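Local structure of iron-regulated outer membrane protein (Neisseria meningitidis, 4B7O) at residues G111-N115 / P629-A633; A565-Q570 / H620-S626. The protein probably imports iron across the outer membrane as a TonB-dependent transporter and may also act as a signalling receptor. All coordinates share one frame; numbering follows the deposited sequence.

Contact 1: G111-N115 / P629-A633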
ATOM      1  N   GLY A 111      -6.703 -10.538  -0.935  1.00 39.53           N
ATOM      2  CA  GLY A 111      -7.476 -10.587   0.313  1.00 37.06           C
ATOM      3  C   GLY A 111      -6.715 -10.208   1.576  1.00 37.77           C
ATOM      4  O   GLY A 111      -7.289 -10.206   2.645  1.00 42.13           O
ATOM      5  N   MET A 112      -5.418  -9.922   1.494  1.00 36.79           N
ATOM      6  CA  MET A 112      -4.677  -9.645   2.725  1.00 36.39           C
ATOM      7  C   MET A 112      -4.559  -8.173   2.826  1.00 36.81           C
ATOM      8  O   MET A 112      -4.395  -7.499   1.787  1.00 36.29           O
ATOM      9  CB  MET A 112      -3.316 -10.283   2.710  1.00 35.74           C
ATOM     10  CG  MET A 112      -3.341 -11.782   2.555  1.00 36.28           C
ATOM     11  SD  MET A 112      -4.141 -12.604   3.954  1.00 43.06           S
ATOM     12  CE  MET A 112      -2.973 -12.315   5.251  1.00 45.48           C
ATOM     13  N   GLY A 113      -4.721  -7.652   4.043  1.00 35.10           N
ATOM     14  CA  GLY A 113      -4.820  -6.186   4.221  1.00 36.24           C
ATOM     15  C   GLY A 113      -3.485  -5.501   4.545  1.00 37.28           C
ATOM     16  O   GLY A 113      -2.420  -6.161   4.595  1.00 38.87           O
ATOM     17  N   GLN A 114      -3.528  -4.194   4.831  1.00 40.08           N
ATOM     18  CA  GLN A 114      -2.268  -3.442   5.047  1.00 42.26           C
ATOM     19  C   GLN A 114      -1.507  -3.795   6.315  1.00 42.20           C
ATOM     20  O   GLN A 114      -0.368  -3.375   6.494  1.00 45.63           O
ATOM     21  CB  GLN A 114      -2.493  -1.964   5.008  1.00 40.77           C
ATOM     22  CG  GLN A 114      -2.703  -1.464   3.607  1.00 46.57           C
ATOM     23  CD  GLN A 114      -3.438  -0.134   3.572  1.00 50.00           C
ATOM     24  OE1 GLN A 114      -4.594  -0.012   4.046  1.00 50.59           O
ATOM     25  NE2 GLN A 114      -2.772   0.878   3.019  1.00 48.55           N
ATOM     26  N   ASN A 115      -2.122  -4.559   7.200  1.00 38.26           N
ATOM     27  CA  ASN A 115      -1.349  -5.152   8.251  1.00 43.54           C
ATOM     28  C   ASN A 115      -0.211  -6.052   7.690  1.00 43.47           C
ATOM     29  O   ASN A 115       0.806  -6.230   8.338  1.00 49.17           O
ATOM     30  CB  ASN A 115      -2.257  -5.908   9.207  1.00 44.89           C
ATOM     31  CG  ASN A 115      -1.485  -6.783  10.170  1.00 53.47           C
ATOM     32  OD1 ASN A 115      -0.925  -6.304  11.152  1.00 61.56           O
ATOM     33  ND2 ASN A 115      -1.445  -8.071   9.888  1.00 55.07           N
ATOM     34  N   PRO A 629     -10.424  -4.922   8.655  1.00 47.23           N
ATOM     35  CA  PRO A 629      -9.995  -4.885   7.238  1.00 46.34           C
ATOM     36  C   PRO A 629      -8.481  -4.765   7.061  1.00 45.71           C
ATOM     37  O   PRO A 629      -7.957  -5.123   6.009  1.00 44.97           O
ATOM     38  CB  PRO A 629     -10.685  -3.620   6.666  1.00 43.42           C
ATOM     39  CG  PRO A 629     -11.376  -2.921   7.820  1.00 43.30           C
ATOM     40  CD  PRO A 629     -11.535  -3.970   8.904  1.00 50.79           C
ATOM     41  N   GLU A 630      -7.821  -4.190   8.055  1.00 42.22           N
ATOM     42  CA  GLU A 630      -6.374  -4.132   8.164  1.00 43.96           C
ATOM     43  C   GLU A 630      -5.729  -5.529   7.877  1.00 44.49           C
ATOM     44  O   GLU A 630      -4.733  -5.623   7.174  1.00 36.36           O
ATOM     45  CB  GLU A 630      -6.059  -3.697   9.599  1.00 43.24           C
ATOM     46  CG  GLU A 630      -4.616  -3.318   9.861  1.00 45.62           C
ATOM     47  CD  GLU A 630      -4.257  -3.394  11.340  1.00 56.56           C
ATOM     48  OE1 GLU A 630      -5.157  -3.140  12.211  1.00 51.04           O
ATOM     49  OE2 GLU A 630      -3.060  -3.722  11.629  1.00 63.80           O
ATOM     50  N   PHE A 631      -6.305  -6.583   8.469  1.00 44.14           N
ATOM     51  CA  PHE A 631      -5.861  -7.967   8.256  1.00 47.41           C
ATOM     52  C   PHE A 631      -6.276  -8.508   6.902  1.00 42.46           C
ATOM     53  O   PHE A 631      -5.533  -9.234   6.262  1.00 43.61           O
ATOM     54  CB  PHE A 631      -6.344  -8.873   9.395  1.00 41.24           C
ATOM     55  CG  PHE A 631      -5.834  -8.410  10.720  1.00 46.28           C
ATOM     56  CD1 PHE A 631      -4.501  -8.648  11.058  1.00 41.06           C
ATOM     57  CD2 PHE A 631      -6.642  -7.613  11.573  1.00 47.72           C
ATOM     58  CE1 PHE A 631      -3.990  -8.186  12.232  1.00 41.89           C
ATOM     59  CE2 PHE A 631      -6.126  -7.109  12.766  1.00 45.10           C
ATOM     60  CZ  PHE A 631      -4.789  -7.398  13.085  1.00 48.40           C
ATOM     61  N   GLY A 632      -7.476  -8.173   6.483  1.00 43.77           N
ATOM     62  CA  GLY A 632      -7.873  -8.534   5.151  1.00 46.99           C
ATOM     63  C   GLY A 632      -9.353  -8.659   5.126  1.00 42.74           C
ATOM     64  O   GLY A 632      -9.998  -8.365   6.141  1.00 47.97           O
ATOM     65  N   ALA A 633      -9.866  -9.070   3.963  1.00 39.45           N
ATOM     66  CA  ALA A 633     -11.280  -9.330   3.733  1.00 40.85           C
ATOM     67  C   ALA A 633     -11.398 -10.496   2.751  1.00 42.69           C
ATOM     68  O   ALA A 633     -10.516 -10.668   1.870  1.00 39.63           O
ATOM     69  CB  ALA A 633     -11.944  -8.105   3.121  1.00 36.58           C
TER
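Gly111, Gly113 and Asn115 meet the chain at Glu630-Ala633 largely through main-chain groups, where a segment of the plug runs along a loop of the barrel. Three hydrogen bonds carry the pairing. Ala633 N gives to Gly111 O at 3.1 Å, and Gly113 N to Phe631 O at 2.8 Å; these two flank Met112 and Gly632, a single antiparallel bridge. The third, Asn115 N to Glu630 O at 2.8 Å, lies beyond it. Gly113 N and Asn115 N both sit above the carbonyl planes of their acceptors, not on lone pairs. A CA-H...O contact from Gly632 CA to Gly111 O (3.1 Å) supplements the bonds.

Side chains meet at one end only. Asn115 CG lies anti to the backbone N (chi1 168°), which carries the amide onto the CD1-CE1 side of Phe631, planes 52° apart; Asn115 CG lies 3.5 Å from Phe631 CE1. Its CB packs 3.4 Å from Glu630 OE2. The CB of Met112 points away from the loop, and its side chain packs on strands 578-600 and 603-618. The close approach rests on the bare CA atoms of Gly113 and Gly632, 4.0 Å apart, and three buried main-chain N-H and C=O pairs are satisfied across the plug-loop interface.

Contact 2: A565-Q570 / H620-S626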
ATOM      1  N   ALA A 565       0.475 -15.844  13.735  1.00 42.24           N
ATOM      2  CA  ALA A 565      -0.156 -14.553  13.423  1.00 42.37           C
ATOM      3  C   ALA A 565      -0.412 -13.784  14.702  1.00 43.31           C
ATOM      4  O   ALA A 565      -0.771 -14.385  15.724  1.00 46.78           O
ATOM      5  CB  ALA A 565      -1.467 -14.792  12.708  1.00 31.38           C
ATOM      6  N   LEU A 566      -0.265 -12.466  14.651  1.00 43.93           N
ATOM      7  CA  LEU A 566      -0.633 -11.610  15.796  1.00 44.41           C
ATOM      8  C   LEU A 566      -1.770 -10.682  15.465  1.00 49.23           C
ATOM      9  O   LEU A 566      -1.817 -10.044  14.395  1.00 46.31           O
ATOM     10  CB  LEU A 566       0.533 -10.776  16.301  1.00 44.12           C
ATOM     11  CG  LEU A 566       1.896 -11.430  16.447  1.00 46.80           C
ATOM     12  CD1 LEU A 566       2.681 -11.145  15.205  1.00 42.68           C
ATOM     13  CD2 LEU A 566       2.622 -10.797  17.599  1.00 47.34           C
ATOM     14  N   ALA A 567      -2.689 -10.569  16.399  1.00 49.56           N
ATOM     15  CA  ALA A 567      -3.731  -9.603  16.203  1.00 54.61           C
ATOM     16  C   ALA A 567      -3.943  -8.740  17.475  1.00 54.85           C
ATOM     17  O   ALA A 567      -3.281  -7.732  17.653  1.00 51.28           O
ATOM     18  CB  ALA A 567      -4.995 -10.314  15.771  1.00 53.25           C
ATOM     19  N   ASN A 568      -4.877  -9.138  18.328  1.00 51.14           N
ATOM     20  CA  ASN A 568      -5.117  -8.470  19.600  1.00 55.92           C
ATOM     21  C   ASN A 568      -4.118  -8.970  20.677  1.00 59.31           C
ATOM     22  O   ASN A 568      -3.482 -10.049  20.535  1.00 56.66           O
ATOM     23  CB  ASN A 568      -6.569  -8.727  20.073  1.00 55.45           C
ATOM     24  CG  ASN A 568      -7.613  -8.121  19.149  1.00 53.47           C
ATOM     25  OD1 ASN A 568      -7.435  -7.031  18.637  1.00 58.11           O
ATOM     26  ND2 ASN A 568      -8.711  -8.825  18.946  1.00 57.09           N
ATOM     27  N   PRO A 569      -3.961  -8.172  21.750  1.00 58.92           N
ATOM     28  CA  PRO A 569      -3.143  -8.561  22.920  1.00 53.45           C
ATOM     29  C   PRO A 569      -3.978  -9.378  23.949  1.00 52.70           C
ATOM     30  O   PRO A 569      -5.202  -9.154  24.033  1.00 53.84           O
ATOM     31  CB  PRO A 569      -2.672  -7.199  23.490  1.00 54.76           C
ATOM     32  CG  PRO A 569      -3.281  -6.112  22.603  1.00 59.73           C
ATOM     33  CD  PRO A 569      -4.400  -6.758  21.818  1.00 55.22           C
ATOM     34  N   GLN A 570      -3.352 -10.326  24.672  1.00 50.25           N
ATOM     35  CA  GLN A 570      -4.018 -11.069  25.798  1.00 53.18           C
ATOM     36  C   GLN A 570      -3.851 -10.300  27.119  1.00 55.99           C
ATOM     37  O   GLN A 570      -2.942  -9.428  27.240  1.00 52.43           O
ATOM     38  CB  GLN A 570      -3.382 -12.446  25.970  1.00 46.62           C
ATOM     39  CG  GLN A 570      -1.852 -12.390  26.033  1.00 51.05           C
ATOM     40  CD  GLN A 570      -1.185 -13.755  26.254  1.00 56.04           C
ATOM     41  OE1 GLN A 570      -1.661 -14.788  25.768  1.00 61.27           O
ATOM     42  NE2 GLN A 570      -0.067 -13.757  26.966  1.00 54.15           N
ATOM     43  N   HIS A 620      -5.855 -19.637  20.255  1.00 60.78           N
ATOM     44  CA  HIS A 620      -5.689 -19.069  21.601  1.00 54.30           C
ATOM     45  C   HIS A 620      -7.020 -19.009  22.288  1.00 53.83           C
ATOM     46  O   HIS A 620      -8.007 -18.505  21.723  1.00 49.60           O
ATOM     47  CB  HIS A 620      -5.004 -17.710  21.515  1.00 54.15           C
ATOM     48  CG  HIS A 620      -4.722 -17.040  22.857  1.00 55.84           C
ATOM     49  ND1 HIS A 620      -5.713 -16.689  23.735  1.00 56.51           N
ATOM     50  CD2 HIS A 620      -3.507 -16.574  23.419  1.00 51.57           C
ATOM     51  CE1 HIS A 620      -5.153 -16.076  24.816  1.00 57.28           C
ATOM     52  NE2 HIS A 620      -3.807 -15.993  24.612  1.00 53.66           N
ATOM     53  N   PRO A 621      -7.071 -19.539  23.525  1.00 53.41           N
ATOM     54  CA  PRO A 621      -8.312 -19.672  24.285  1.00 55.35           C
ATOM     55  C   PRO A 621      -9.268 -18.480  24.157  1.00 57.45           C
ATOM     56  O   PRO A 621     -10.426 -18.693  23.785  1.00 55.71           O
ATOM     57  CB  PRO A 621      -7.847 -19.873  25.759  1.00 55.39           C
ATOM     58  CG  PRO A 621      -6.389 -20.213  25.699  1.00 51.86           C
ATOM     59  CD  PRO A 621      -5.904 -20.068  24.266  1.00 58.94           C
ATOM     60  N   LYS A 622      -8.809 -17.252  24.445  1.00 58.65           N
ATOM     61  CA  LYS A 622      -9.695 -16.067  24.327  1.00 60.43           C
ATOM     62  C   LYS A 622      -9.429 -15.480  22.943  1.00 65.96           C
ATOM     63  O   LYS A 622      -8.575 -14.618  22.806  1.00 72.66           O
ATOM     64  CB  LYS A 622      -9.374 -15.021  25.415  1.00 61.85           C
ATOM     65  CG  LYS A 622      -9.207 -15.547  26.843  1.00 66.16           C
ATOM     66  CD  LYS A 622     -10.525 -16.111  27.391  1.00 75.37           C
ATOM     67  CE  LYS A 622     -10.456 -16.351  28.897  1.00 71.87           C
ATOM     68  NZ  LYS A 622     -11.654 -17.110  29.330  1.00 73.10           N
ATOM     69  N   LYS A 623     -10.142 -15.962  21.927  1.00 61.62           N
ATOM     70  CA  LYS A 623      -9.695 -15.894  20.523  1.00 54.54           C
ATOM     71  C   LYS A 623      -9.276 -14.504  20.090  1.00 54.16           C
ATOM     72  O   LYS A 623     -10.130 -13.637  19.871  1.00 52.18           O
ATOM     73  CB  LYS A 623     -10.836 -16.356  19.626  1.00 58.71           C
ATOM     74  CG  LYS A 623     -11.293 -17.776  19.907  1.00 58.60           C
ATOM     75  CD  LYS A 623     -12.599 -18.038  19.198  1.00 60.87           C
ATOM     76  CE  LYS A 623     -13.760 -18.010  20.174  1.00 63.10           C
ATOM     77  NZ  LYS A 623     -15.045 -17.895  19.434  1.00 65.88           N
ATOM     78  N   LEU A 624      -7.966 -14.288  19.974  1.00 50.27           N
ATOM     79  CA  LEU A 624      -7.460 -12.944  19.810  1.00 44.63           C
ATOM     80  C   LEU A 624      -7.281 -12.521  18.381  1.00 51.96           C
ATOM     81  O   LEU A 624      -6.710 -11.436  18.175  1.00 53.36           O
ATOM     82  CB  LEU A 624      -6.139 -12.754  20.518  1.00 47.54           C
ATOM     83  CG  LEU A 624      -6.154 -13.093  22.004  1.00 51.15           C
ATOM     84  CD1 LEU A 624      -4.745 -13.491  22.440  1.00 46.07           C
ATOM     85  CD2 LEU A 624      -6.776 -11.977  22.855  1.00 45.53           C
ATOM     86  N   LEU A 625      -7.719 -13.346  17.404  1.00 48.11           N
ATOM     87  CA  LEU A 625      -7.608 -12.953  15.984  1.00 47.89           C
ATOM     88  C   LEU A 625      -8.716 -11.976  15.562  1.00 44.50           C
ATOM     89  O   LEU A 625      -9.860 -12.121  15.972  1.00 49.97           O
ATOM     90  CB  LEU A 625      -7.531 -14.174  15.030  1.00 41.59           C
ATOM     91  CG  LEU A 625      -6.160 -14.852  14.968  1.00 41.20           C
ATOM     92  CD1 LEU A 625      -5.989 -15.748  13.763  1.00 41.03           C
ATOM     93  CD2 LEU A 625      -5.022 -13.873  14.979  1.00 43.02           C
ATOM     94  N   SER A 626      -8.393 -11.046  14.672  1.00 45.33           N
ATOM     95  CA  SER A 626      -9.309  -9.934  14.316  1.00 46.03           C
ATOM     96  C   SER A 626      -9.872  -9.913  12.884  1.00 42.87           C
ATOM     97  O   SER A 626      -9.136 -10.169  11.929  1.00 46.06           O
ATOM     98  CB  SER A 626      -8.574  -8.610  14.542  1.00 40.83           C
ATOM     99  OG  SER A 626      -9.447  -7.511  14.301  1.00 43.05           O
TER
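Leu624 is the side chain around which residues 568-570 gather, where the loop after barrel strand 603-618 packs against the end of strand 551-567 and the short strand 569-570 of the TonB-dependent receptor barrel. Its CB lies 4.1 Å from Asn568 CB, level with the corner between those strands. CG stands anti to the carbonyl carbon (chi1 -56°), which directs CD2 to the short strand, 3.4 Å from Pro569 O, and CD1 toward Gln570 and the imidazole. CD1 passes 3.9 Å from Gln570 CB and lies over the centre of one face of the His620 ring, 3.3 Å above its plane.

The edge of the same ring is used for polar bonds. NE2 of His620 donates to Gln570 OE1 at 2.7 Å, in both the ring and carbonyl planes, although these stand 64° apart. His620 ND1 accepts from Lys622 N, and Gln570 NE2 is taken by Glu580. Asn568 N gives a nearly straight bond (163°) to Leu624 O. Apolar packing adds Leu625 CD2, 3.6 Å from Ala567 CB. The bonding is consistent with a neutral imidazole protonated on NE2, its rotation probably set mainly by Gln570, with the longer bond from Lys622 N helping.

In the fold
Both contacts use the loop between strands 603-618 and 638-647, and their centres lie 16 Å apart. Contact 1 is core: the loop's later part meets the plug, with every touching residue buried. Contact 2 is partly exposed and lies within the barrel, holding the loop's first residues to the end of strand 551-567 and to strand 569-570. The chemistry follows the place, with main-chain pairing inside and, nearer the surface, a leucine packed on an imidazole that bonds to an amide, with one backbone bond beside them. Phe631 links the two: besides meeting Asn115 of the plug, its CE1 lies 3.6 Å from Leu566 O of strand 551-567, so this ring touches both plug and barrel wall.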